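PDB 7D6V: fumarate reductase iron-sulfur subunit from Mycolicibacterium smegmatis, which probably carries electrons through its three iron-sulfur clusters between the flavoprotein subunit and the quinone-reducing membrane part of a mycobacterial succinate dehydrogenase. Local coordinates for residues 134-137 / 138-142; 162-165 / 166-169; 174-177 / 178-182; 205-208 / 209-212; 229-232 / 233-237. All coordinates share one frame; numbering follows the deposited sequence.

Contact 1: residues 134-137 / 138-142; sequences EDVN and RSQEF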
# COMPACT_ATOMS: atom_id res chain seq x y z
N GLU B 134 -2.83 16.08 -15.43
CA GLU B 134 -4.07 15.49 -15.92
C GLU B 134 -3.81 14.28 -16.81
O GLU B 134 -4.70 13.44 -16.96
CB GLU B 134 -4.89 16.53 -16.66
CG GLU B 134 -4.28 17.01 -17.96
CD GLU B 134 -3.48 18.28 -17.79
OE1 GLU B 134 -3.02 18.55 -16.66
OE2 GLU B 134 -3.29 19.00 -18.79
N ASP B 135 -2.62 14.18 -17.39
CA ASP B 135 -2.25 13.02 -18.19
C ASP B 135 -1.84 11.83 -17.33
O ASP B 135 -1.80 10.71 -17.84
CB ASP B 135 -1.11 13.38 -19.14
CG ASP B 135 -1.56 14.25 -20.29
OD1 ASP B 135 -2.74 14.65 -20.31
OD2 ASP B 135 -0.72 14.55 -21.17
N VAL B 136 -1.54 12.05 -16.06
CA VAL B 136 -1.04 10.98 -15.19
C VAL B 136 -2.00 10.64 -14.06
O VAL B 136 -1.72 9.69 -13.32
CB VAL B 136 0.35 11.31 -14.61
CG1 VAL B 136 1.29 11.76 -15.72
CG2 VAL B 136 0.24 12.37 -13.53
N ASN B 137 -3.09 11.39 -13.89
CA ASN B 137 -4.00 11.14 -12.76
C ASN B 137 -4.59 9.73 -12.80
O ASN B 137 -4.66 9.04 -11.77
CB ASN B 137 -5.12 12.17 -12.76
CG ASN B 137 -4.70 13.49 -12.14
OD1 ASN B 137 -3.94 13.51 -11.18
ND2 ASN B 137 -5.19 14.58 -12.70
N ARG B 138 -5.02 9.28 -13.99
CA ARG B 138 -5.71 8.00 -14.09
C ARG B 138 -4.79 6.84 -13.69
O ARG B 138 -5.21 5.93 -12.97
CB ARG B 138 -6.24 7.79 -15.50
CG ARG B 138 -7.46 8.62 -15.83
CD ARG B 138 -8.23 8.02 -16.98
NE ARG B 138 -7.56 8.24 -18.26
CZ ARG B 138 -8.06 7.85 -19.43
NH1 ARG B 138 -9.23 7.23 -19.48
NH2 ARG B 138 -7.39 8.09 -20.55
N SER B 139 -3.55 6.87 -14.16
CA SER B 139 -2.61 5.81 -13.80
C SER B 139 -2.11 5.97 -12.37
O SER B 139 -1.81 4.96 -11.71
CB SER B 139 -1.43 5.81 -14.77
OG SER B 139 -1.83 5.31 -16.03
N GLN B 140 -2.02 7.20 -11.87
CA GLN B 140 -1.64 7.41 -10.48
C GLN B 140 -2.66 6.81 -9.53
O GLN B 140 -2.30 6.38 -8.43
CB GLN B 140 -1.46 8.90 -10.21
CG GLN B 140 -0.08 9.42 -10.51
CD GLN B 140 0.14 10.81 -9.97
OE1 GLN B 140 -0.81 11.53 -9.69
NE2 GLN B 140 1.39 11.20 -9.84
N GLU B 141 -3.93 6.79 -9.93
CA GLU B 141 -4.93 6.12 -9.10
C GLU B 141 -4.62 4.63 -8.95
O GLU B 141 -4.72 4.07 -7.86
CB GLU B 141 -6.33 6.31 -9.67
CG GLU B 141 -7.41 5.92 -8.68
CD GLU B 141 -8.64 5.34 -9.34
OE1 GLU B 141 -9.48 4.75 -8.63
OE2 GLU B 141 -8.77 5.47 -10.57
N PHE B 142 -4.25 3.98 -10.05
CA PHE B 142 -3.95 2.55 -9.99
C PHE B 142 -2.61 2.27 -9.33
O PHE B 142 -2.39 1.16 -8.85
CB PHE B 142 -3.96 1.94 -11.39
CG PHE B 142 -5.19 2.27 -12.19
CD1 PHE B 142 -6.44 2.27 -11.60
CD2 PHE B 142 -5.09 2.58 -13.53
CE1 PHE B 142 -7.56 2.57 -12.33
CE2 PHE B 142 -6.21 2.89 -14.27
CZ PHE B 142 -7.44 2.89 -13.67
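V136 and Q140, one turn apart on helix 133-142, meet through both backbone and side chain. The amide N of Q140 donates to V136 O at 2.9 Å, and beside this bond V136 CG2 rests against the Q140 amide carbon, CD, at 3.9 Å. The chain of Q140 runs extended beyond CG (chi2 -168°). One step on, E141 N repeats the pattern with N137 O at 3.0 Å. The side-chain amides of N137 and Q140 are twisted against each other by 54°, and their oxygens OD1 and OE1 come to 4.0 Å. This approach of two acceptors is explained in the next shell, where NE2 of Q133 donates to both. The other end of the Q140 amide, NE2, bonds to the carbonyl of L107 in succinate dehydrogenase subunit A. R138 gives NH1 to the carbonyl of G215 in the membrane anchor subunit, while both carboxylate oxygens of E141 are bonded within the chain, to N222 ND2 and K218 N. This turn of the helix thus lies where the iron-sulfur subunit meets both neighbours, subunit A through Q140 and the membrane anchor through R138. Q140 has both ends of its amide engaged, which should fix the flip of that group, and the donor shared from Q133 would be expected to ease the approach of the two oxygens.

Contact 2: residues 162-165 / 166-169; sequences EENK and ENFA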
# COMPACT_ATOMS: atom_id res chain seq x y z
N GLU B 162 -11.02 -23.49 -10.54
CA GLU B 162 -9.57 -23.66 -10.59
C GLU B 162 -9.06 -23.75 -12.02
O GLU B 162 -7.90 -23.42 -12.28
CB GLU B 162 -9.18 -24.90 -9.79
CG GLU B 162 -7.68 -25.11 -9.62
CD GLU B 162 -7.03 -24.07 -8.73
OE1 GLU B 162 -7.76 -23.36 -8.00
OE2 GLU B 162 -5.79 -23.96 -8.75
N GLU B 163 -9.91 -24.18 -12.95
CA GLU B 163 -9.49 -24.32 -14.34
C GLU B 163 -9.29 -22.97 -15.02
O GLU B 163 -8.62 -22.90 -16.06
CB GLU B 163 -10.51 -25.15 -15.12
CG GLU B 163 -11.83 -24.44 -15.38
CD GLU B 163 -12.83 -24.63 -14.25
OE1 GLU B 163 -13.91 -24.02 -14.31
OE2 GLU B 163 -12.53 -25.39 -13.31
N ASN B 164 -9.85 -21.90 -14.47
CA ASN B 164 -9.75 -20.57 -15.05
C ASN B 164 -8.50 -19.82 -14.60
O ASN B 164 -8.29 -18.69 -15.02
CB ASN B 164 -10.99 -19.74 -14.70
CG ASN B 164 -12.19 -20.13 -15.52
OD1 ASN B 164 -12.07 -20.78 -16.56
ND2 ASN B 164 -13.37 -19.75 -15.06
N LYS B 165 -7.67 -20.44 -13.74
CA LYS B 165 -6.49 -19.76 -13.24
C LYS B 165 -5.49 -19.46 -14.35
O LYS B 165 -4.86 -18.40 -14.36
CB LYS B 165 -5.83 -20.60 -12.14
CG LYS B 165 -6.60 -20.63 -10.84
CD LYS B 165 -6.07 -19.61 -9.86
CE LYS B 165 -6.61 -19.85 -8.46
NZ LYS B 165 -5.97 -21.02 -7.81
N GLU B 166 -5.34 -20.39 -15.30
CA GLU B 166 -4.38 -20.20 -16.38
C GLU B 166 -4.88 -19.28 -17.47
O GLU B 166 -4.08 -18.81 -18.28
CB GLU B 166 -4.01 -21.55 -16.99
CG GLU B 166 -5.19 -22.32 -17.54
CD GLU B 166 -4.80 -23.28 -18.63
OE1 GLU B 166 -3.77 -23.98 -18.47
OE2 GLU B 166 -5.51 -23.35 -19.66
N ASN B 167 -6.18 -19.00 -17.52
CA ASN B 167 -6.75 -18.16 -18.56
C ASN B 167 -7.05 -16.74 -18.11
O ASN B 167 -7.22 -15.86 -18.96
CB ASN B 167 -8.04 -18.79 -19.10
CG ASN B 167 -7.81 -20.16 -19.70
OD1 ASN B 167 -6.97 -20.34 -20.58
ND2 ASN B 167 -8.56 -21.14 -19.22
N PHE B 168 -7.14 -16.49 -16.81
CA PHE B 168 -7.55 -15.21 -16.27
C PHE B 168 -6.45 -14.66 -15.38
O PHE B 168 -5.94 -15.38 -14.51
CB PHE B 168 -8.86 -15.35 -15.49
CG PHE B 168 -9.49 -14.05 -15.10
CD1 PHE B 168 -9.85 -13.13 -16.06
CD2 PHE B 168 -9.75 -13.77 -13.77
CE1 PHE B 168 -10.45 -11.94 -15.70
CE2 PHE B 168 -10.35 -12.58 -13.41
CZ PHE B 168 -10.69 -11.66 -14.38
N ALA B 169 -6.09 -13.39 -15.58
CA ALA B 169 -5.03 -12.78 -14.80
C ALA B 169 -5.52 -12.25 -13.46
O ALA B 169 -4.75 -12.21 -12.50
CB ALA B 169 -4.37 -11.65 -15.60
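E166 approaches E163 with its aliphatic part: CG lies 3.8 Å from the carbonyl O of E163. The first torsion (chi1 58°) turns that CG to face the preceding turn. At N167 the contact becomes polar. Its amide N donates to N164 O at 3.3 Å, arriving well above the carbonyl plane with a C=O...N angle of 107°, and this i to i+3 bond closes residues 164-167 into a type I beta turn. The N167 side chain leans back across the same turn, and ND2 comes within 3.6 Å of E163 O. The turn belongs to the loop joining helices 156-159 and 171-181 in the 4Fe-4S dicluster domain, on the side of the 3Fe-4S cluster. Its start is tied to the membrane anchor subunit: E162 forms a salt bridge with R18 of that chain and a second one with K165, whose NZ stands 3.0 Å from E162 OE1, on the syn side of the carboxylate and somewhat out of its plane. K165 reaches back to it through a chain bent at chi2 and chi4. F168 N makes a weak second bond to N164 O at 3.1 Å, so this one carbonyl receives two successive amides. F168 CB sits 3.4 Å from the same oxygen, and the first torsion (chi1 -170°) carries the ring off toward C155, V157 and Y202 among others, about 5 Å from the 3Fe-4S cluster. After it the chain leaves the turn, and A169 takes up backbone hydrogen bonding with F198 while its carbonyl accepts from Q152 NE2.

Contact 3: residues 174-177 / 178-182; sequences HMRI and AELDM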
# COMPACT_ATOMS: atom_id res chain seq x y z
N HIS B 174 -5.26 -6.98 -14.60
CA HIS B 174 -5.97 -6.20 -15.61
C HIS B 174 -5.96 -4.72 -15.26
O HIS B 174 -5.88 -3.87 -16.15
CB HIS B 174 -7.39 -6.73 -15.77
CG HIS B 174 -7.46 -8.02 -16.52
ND1 HIS B 174 -7.18 -8.12 -17.87
CD2 HIS B 174 -7.75 -9.28 -16.10
CE1 HIS B 174 -7.30 -9.38 -18.25
NE2 HIS B 174 -7.65 -10.10 -17.20
N MET B 175 -6.01 -4.39 -13.96
CA MET B 175 -5.80 -3.01 -13.54
C MET B 175 -4.39 -2.54 -13.89
O MET B 175 -4.19 -1.38 -14.26
CB MET B 175 -6.06 -2.88 -12.04
CG MET B 175 -5.97 -1.46 -11.52
SD MET B 175 -6.00 -1.38 -9.72
CE MET B 175 -4.45 -2.17 -9.33
N ARG B 176 -3.40 -3.42 -13.75
CA ARG B 176 -2.04 -3.08 -14.14
C ARG B 176 -1.93 -2.83 -15.64
O ARG B 176 -1.23 -1.92 -16.09
CB ARG B 176 -1.09 -4.20 -13.71
CG ARG B 176 0.29 -4.13 -14.31
CD ARG B 176 1.27 -3.44 -13.38
NE ARG B 176 2.63 -3.51 -13.89
CZ ARG B 176 3.35 -2.46 -14.26
NH1 ARG B 176 2.84 -1.24 -14.17
NH2 ARG B 176 4.58 -2.62 -14.71
N ILE B 177 -2.63 -3.65 -16.44
CA ILE B 177 -2.67 -3.43 -17.88
C ILE B 177 -3.30 -2.08 -18.20
O ILE B 177 -2.82 -1.35 -19.07
CB ILE B 177 -3.42 -4.58 -18.58
CG1 ILE B 177 -2.62 -5.87 -18.50
CG2 ILE B 177 -3.70 -4.24 -20.03
CD1 ILE B 177 -3.36 -7.08 -19.00
N ALA B 178 -4.38 -1.73 -17.50
CA ALA B 178 -5.00 -0.42 -17.70
C ALA B 178 -4.06 0.71 -17.30
O ALA B 178 -4.01 1.75 -17.97
CB ALA B 178 -6.31 -0.33 -16.91
N GLU B 179 -3.32 0.53 -16.21
CA GLU B 179 -2.37 1.53 -15.76
C GLU B 179 -1.27 1.75 -16.79
O GLU B 179 -0.86 2.89 -17.03
CB GLU B 179 -1.78 1.11 -14.41
CG GLU B 179 -0.94 2.16 -13.69
CD GLU B 179 0.49 2.19 -14.17
OE1 GLU B 179 0.99 1.13 -14.60
OE2 GLU B 179 1.12 3.26 -14.11
N LEU B 180 -0.78 0.68 -17.41
CA LEU B 180 0.24 0.82 -18.44
C LEU B 180 -0.34 1.38 -19.73
O LEU B 180 0.35 2.09 -20.47
CB LEU B 180 0.92 -0.52 -18.69
CG LEU B 180 1.93 -0.94 -17.62
CD1 LEU B 180 2.32 -2.39 -17.80
CD2 LEU B 180 3.15 -0.04 -17.66
N ASP B 181 -1.61 1.07 -20.02
CA ASP B 181 -2.26 1.58 -21.23
C ASP B 181 -2.54 3.07 -21.13
O ASP B 181 -2.48 3.77 -22.15
CB ASP B 181 -3.55 0.80 -21.48
CG ASP B 181 -4.00 0.87 -22.92
OD1 ASP B 181 -3.29 0.35 -23.80
OD2 ASP B 181 -5.08 1.44 -23.18
N MET B 182 -2.84 3.57 -19.94
CA MET B 182 -3.13 4.98 -19.76
C MET B 182 -1.89 5.80 -19.43
O MET B 182 -2.00 7.01 -19.22
CB MET B 182 -4.18 5.17 -18.66
CG MET B 182 -5.59 4.81 -19.09
SD MET B 182 -6.68 4.46 -17.70
CE MET B 182 -7.92 3.45 -18.50
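Four consecutive i to i+4 hydrogen bonds, from H174 O to A178 N through I177 O to D181 N, all between 2.9 and 3.0 Å, keep helix 171-181 regular across this span. R176 dominates its side-chain contacts. Its chain bends at chi2 (96°), which brings the guanidinium alongside the next turn. There NH1 forms a salt bridge with E179 OE1 at 3.0 Å. The carboxylate oxygen comes in at the edge of the guanidinium, near its plane, and the two flat groups are only 18° from coplanar. L180 takes a face of the same group: CD1 sits 3.7 Å above the plane, over its centre, with CG 3.6 Å from NH1. The arginine is thus held by charge at its rim and by an apolar side chain over its face, and E179, bent at chi2 (-84°), turns its carboxylate back toward R176, three residues before it. On this side R176 packs on Q146 and E179 on L107 of subunit A. I177 and A178 instead touch M227 of helix 219-235. The i, i+3 salt bridge and the i, i+4 packing are the spacings that an alpha helix brings together. Here the helix belongs to the dicluster domain, and the side chain of M175 comes about 4 Å from the 4Fe-4S cluster and that of H174 about 7 Å from the 3Fe-4S cluster.

Contact 4: residues 205-208 / 209-212; sequences ITKC and CTEV. With F3S (Fe3-s4 cluster), chain G.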
# COMPACT_ATOMS: atom_id res chain seq x y z
N ILE B 205 -18.91 -8.19 -14.69
CA ILE B 205 -18.49 -6.98 -14.00
C ILE B 205 -19.22 -6.83 -12.67
O ILE B 205 -19.49 -5.71 -12.22
CB ILE B 205 -18.67 -5.75 -14.90
CG1 ILE B 205 -20.14 -5.58 -15.25
CG2 ILE B 205 -17.82 -5.87 -16.14
CD1 ILE B 205 -20.39 -4.31 -15.91
N THR B 206 -19.56 -7.95 -12.06
CA THR B 206 -20.31 -8.01 -10.81
C THR B 206 -19.67 -7.24 -9.65
O THR B 206 -20.30 -7.08 -8.60
CB THR B 206 -20.52 -9.47 -10.42
OG1 THR B 206 -19.31 -10.19 -10.63
CG2 THR B 206 -21.61 -10.07 -11.29
N LYS B 207 -18.42 -6.80 -9.82
CA LYS B 207 -17.83 -5.71 -9.04
C LYS B 207 -17.50 -6.09 -7.60
O LYS B 207 -17.23 -5.20 -6.78
CB LYS B 207 -18.75 -4.48 -9.05
CG LYS B 207 -18.04 -3.15 -9.02
CD LYS B 207 -18.98 -2.01 -8.69
CE LYS B 207 -19.72 -1.51 -9.92
NZ LYS B 207 -18.82 -0.76 -10.84
N CYS B 208 -17.48 -7.37 -7.24
CA CYS B 208 -17.15 -7.75 -5.87
C CYS B 208 -15.70 -7.49 -5.52
O CYS B 208 -15.38 -7.25 -4.35
CB CYS B 208 -17.47 -9.22 -5.61
SG CYS B 208 -19.18 -9.48 -5.16
N CYS B 209 -14.86 -7.24 -6.52
CA CYS B 209 -13.48 -6.85 -6.25
C CYS B 209 -13.43 -5.44 -5.59
O CYS B 209 -13.06 -5.31 -4.43
CB CYS B 209 -12.66 -6.86 -7.54
SG CYS B 209 -13.10 -5.56 -8.72
N THR B 210 -13.81 -4.41 -6.35
CA THR B 210 -13.84 -3.11 -5.94
C THR B 210 -14.40 -3.13 -4.66
O THR B 210 -14.12 -2.29 -3.95
CB THR B 210 -14.93 -2.41 -6.70
OG1 THR B 210 -14.51 -2.23 -7.95
CG2 THR B 210 -15.13 -1.08 -6.32
N GLU B 211 -15.18 -4.09 -4.29
CA GLU B 211 -15.73 -3.85 -2.96
C GLU B 211 -14.82 -4.30 -1.82
O GLU B 211 -15.10 -3.98 -0.67
CB GLU B 211 -17.08 -4.55 -2.82
CG GLU B 211 -18.10 -4.14 -3.86
CD GLU B 211 -19.42 -4.85 -3.70
OE1 GLU B 211 -19.67 -5.41 -2.61
OE2 GLU B 211 -20.23 -4.84 -4.65
N VAL B 212 -13.74 -5.03 -2.11
CA VAL B 212 -12.84 -5.51 -1.07
C VAL B 212 -11.55 -4.71 -1.01
O VAL B 212 -10.73 -4.95 -0.11
CB VAL B 212 -12.52 -7.01 -1.25
CG1 VAL B 212 -13.78 -7.83 -1.19
CG2 VAL B 212 -11.77 -7.24 -2.54
FE1 F3S G . -13.46 -9.77 -10.24
FE3 F3S G . -14.26 -7.21 -10.33
FE4 F3S G . -14.39 -8.65 -12.60
S1 F3S G . -14.88 -8.76 -8.86
S2 F3S G . -14.81 -10.74 -11.84
S3 F3S G . -12.46 -8.11 -11.46
S4 F3S G . -15.81 -7.01 -11.99
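K207 leans against T210 in the loop between helices 191-196 and 219-235 of the 4Fe-4S dicluster domain. Beyond its CB, CG meets T210 OG1 at 3.8 Å and T210 CB at 3.9 Å, the two side chains crossing at an angle. The chain then bends at chi3 and chi4, and its tip, NZ, ends in a salt bridge to D221; the threonine hydroxyl is hydrogen-bonded to that of T220. E211, whose position is less certain, sends OE2 to a salt bridge with R123 of the membrane anchor subunit. C208 turns away from the cluster and is modelled in a disulfide with C132 of the membrane anchor subunit. C209 instead faces the cluster, and its SG binds an iron of the 3Fe-4S cluster, FE3, at 2.6 Å. Along the same loop K207 N lies 3.4 Å from sulfide S4, and C208 N is 3.4 Å from sulfide S1. Adjacent cysteines thus take up different chemistry, one a metal thiolate and one a link between subunits. The N-H of K207, which points toward S4, would be expected to stabilise negative charge on that sulfide, and may thereby influence the cluster potential.

Contact 5: residues 229-232 / 233-237; sequences ERVA and DRKYD. With UQ1 (ubiquinone-1), chain H.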
# COMPACT_ATOMS: atom_id res chain seq x y z
N GLU B 229 -14.10 -1.49 -23.10
CA GLU B 229 -14.51 -0.61 -24.19
C GLU B 229 -13.41 -0.45 -25.23
O GLU B 229 -13.68 -0.41 -26.43
CB GLU B 229 -14.93 0.74 -23.63
CG GLU B 229 -16.24 0.71 -22.86
CD GLU B 229 -17.42 0.39 -23.76
OE1 GLU B 229 -17.73 1.19 -24.67
OE2 GLU B 229 -18.05 -0.67 -23.56
N ARG B 230 -12.15 -0.37 -24.79
CA ARG B 230 -11.04 -0.30 -25.74
C ARG B 230 -10.88 -1.60 -26.53
O ARG B 230 -10.61 -1.58 -27.73
CB ARG B 230 -9.75 0.06 -25.00
CG ARG B 230 -9.83 1.41 -24.31
CD ARG B 230 -8.61 1.73 -23.49
NE ARG B 230 -8.72 3.05 -22.89
CZ ARG B 230 -7.71 3.88 -22.68
NH1 ARG B 230 -6.48 3.52 -23.01
NH2 ARG B 230 -7.92 5.07 -22.14
N VAL B 231 -11.06 -2.74 -25.86
CA VAL B 231 -11.02 -4.02 -26.56
C VAL B 231 -12.15 -4.10 -27.57
O VAL B 231 -11.97 -4.64 -28.67
CB VAL B 231 -11.07 -5.18 -25.54
CG1 VAL B 231 -11.33 -6.49 -26.25
CG2 VAL B 231 -9.78 -5.25 -24.76
N ALA B 232 -13.32 -3.57 -27.23
CA ALA B 232 -14.43 -3.54 -28.19
C ALA B 232 -14.11 -2.62 -29.36
O ALA B 232 -14.50 -2.91 -30.50
CB ALA B 232 -15.71 -3.10 -27.49
N ASP B 233 -13.43 -1.51 -29.10
CA ASP B 233 -12.91 -0.68 -30.19
C ASP B 233 -12.08 -1.52 -31.15
O ASP B 233 -12.25 -1.45 -32.37
CB ASP B 233 -12.04 0.45 -29.63
CG ASP B 233 -12.83 1.64 -29.18
OD1 ASP B 233 -14.05 1.68 -29.43
OD2 ASP B 233 -12.22 2.55 -28.60
N ARG B 234 -11.16 -2.31 -30.60
CA ARG B 234 -10.22 -3.04 -31.44
C ARG B 234 -10.85 -4.25 -32.13
O ARG B 234 -10.43 -4.61 -33.24
CB ARG B 234 -9.02 -3.48 -30.62
CG ARG B 234 -8.06 -2.37 -30.25
CD ARG B 234 -7.41 -1.78 -31.49
NE ARG B 234 -6.24 -0.98 -31.16
CZ ARG B 234 -6.29 0.29 -30.78
NH1 ARG B 234 -7.45 0.91 -30.69
NH2 ARG B 234 -5.17 0.94 -30.49
N LYS B 235 -11.83 -4.90 -31.51
CA LYS B 235 -12.27 -6.22 -31.93
C LYS B 235 -13.74 -6.33 -32.28
O LYS B 235 -14.09 -7.06 -33.21
CB LYS B 235 -11.95 -7.24 -30.82
CG LYS B 235 -10.49 -7.55 -30.65
CD LYS B 235 -10.25 -8.41 -29.42
CE LYS B 235 -10.58 -9.86 -29.70
NZ LYS B 235 -9.53 -10.53 -30.50
N TYR B 236 -14.62 -5.63 -31.56
CA TYR B 236 -16.06 -5.89 -31.64
C TYR B 236 -16.84 -4.68 -32.14
O TYR B 236 -17.98 -4.47 -31.75
CB TYR B 236 -16.59 -6.34 -30.29
CG TYR B 236 -15.82 -7.47 -29.67
CD1 TYR B 236 -15.68 -8.68 -30.33
CD2 TYR B 236 -15.23 -7.34 -28.42
CE1 TYR B 236 -14.98 -9.72 -29.78
CE2 TYR B 236 -14.53 -8.38 -27.86
CZ TYR B 236 -14.40 -9.56 -28.54
OH TYR B 236 -13.70 -10.60 -27.98
N ASP B 237 -16.23 -3.88 -33.01
CA ASP B 237 -16.88 -2.66 -33.51
C ASP B 237 -17.04 -2.76 -35.02
O ASP B 237 -16.04 -2.65 -35.76
CB ASP B 237 -16.06 -1.43 -33.14
CG ASP B 237 -16.93 -0.20 -32.92
OD1 ASP B 237 -16.63 0.57 -31.99
OD2 ASP B 237 -17.89 -0.01 -33.68
C1 UQ1 H . -17.10 -12.57 -32.19
O1 UQ1 H . -16.43 -11.62 -32.41
C2 UQ1 H . -16.45 -13.86 -31.68
O2 UQ1 H . -15.07 -13.92 -31.48
CM2 UQ1 H . -14.39 -14.68 -32.44
C3 UQ1 H . -17.32 -15.08 -31.40
O3 UQ1 H . -16.74 -16.26 -30.94
CM3 UQ1 H . -16.59 -16.32 -29.55
C4 UQ1 H . -18.83 -15.01 -31.62
O4 UQ1 H . -19.50 -15.95 -31.39
C5 UQ1 H . -19.47 -13.72 -32.12
CM5 UQ1 H . -20.98 -13.65 -32.34
C6 UQ1 H . -18.60 -12.50 -32.41
C7 UQ1 H . -19.24 -11.21 -32.91
C8 UQ1 H . -19.60 -10.36 -31.69
C9 UQ1 H . -19.50 -9.06 -31.71
C10 UQ1 H . -19.01 -8.35 -32.98
C11 UQ1 H . -19.86 -8.24 -30.47
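This is an intrahelical contact at the C-terminal end of the long helix 219-235, where A232 and V231 meet Y236 as the chain turns off toward bound ubiquinone-1. Successive i to i+4 bonds carry the alpha helix forward, with D233 N to E229 O and K235 N to V231 O both at 2.9 Å. The pattern reaches Y236, whose N donates to A232 O at 2.9 Å with the carbonyl met at a more bent angle, 124°. V231 CG1 is swung away from its own backbone N (chi1 168°), faces forward along the helix and has K235 CD at 3.9 Å and Y236 CE2 at 4.1 Å. V231 lies alongside both K235 and Y236, pointing the same way as each. K235 CB covers one face of the Y236 ring, 3.8 Å above its centre. D233 folds over the preceding turn, with CB close to R230 O. Its carboxylate serves the interface with the membrane anchor subunit: OD1 forms a salt bridge with R156 and OD2 one with R216 of that chain. E229 and D237 also pair with the same R156, and E229 OE2 is hydrogen-bonded to Y115 OH of the membrane anchor subunit as well. Three acidic groups at the helix end thus converge on one arginine, whose positive charge would offset their mutual repulsion. Y236 itself packs on I150 of the membrane anchor subunit. On its quinone side CB lies 3.8 Å from C11 of the isoprenoid tail, and at the ring edge, near the ring plane, CE1 is 3.6 Å from the quinone oxygen O1.

Contacts 1, 3 and 5 sit on three helices that pack together. Contacts 1 and 3, with centres 10 Å apart, join where S139 OG probably hydrogen-bonds E179 O at 2.8 Å and the F142 ring packs on M175 and E179. Contact 3 meets contact 5, about 16 Å away between centres, through a salt bridge from D181 to R230, while R138 of contact 1 brings a second guanidinium close to R230. Contact 2 touches contact 3 where the F168 and H174 rings meet with planes at about 35°. Contact 4, which supplies C209 to the 3Fe-4S cluster, touches none of the others; its centre lies about 23 Å from that of contact 5, whose Y236 borders the quinone.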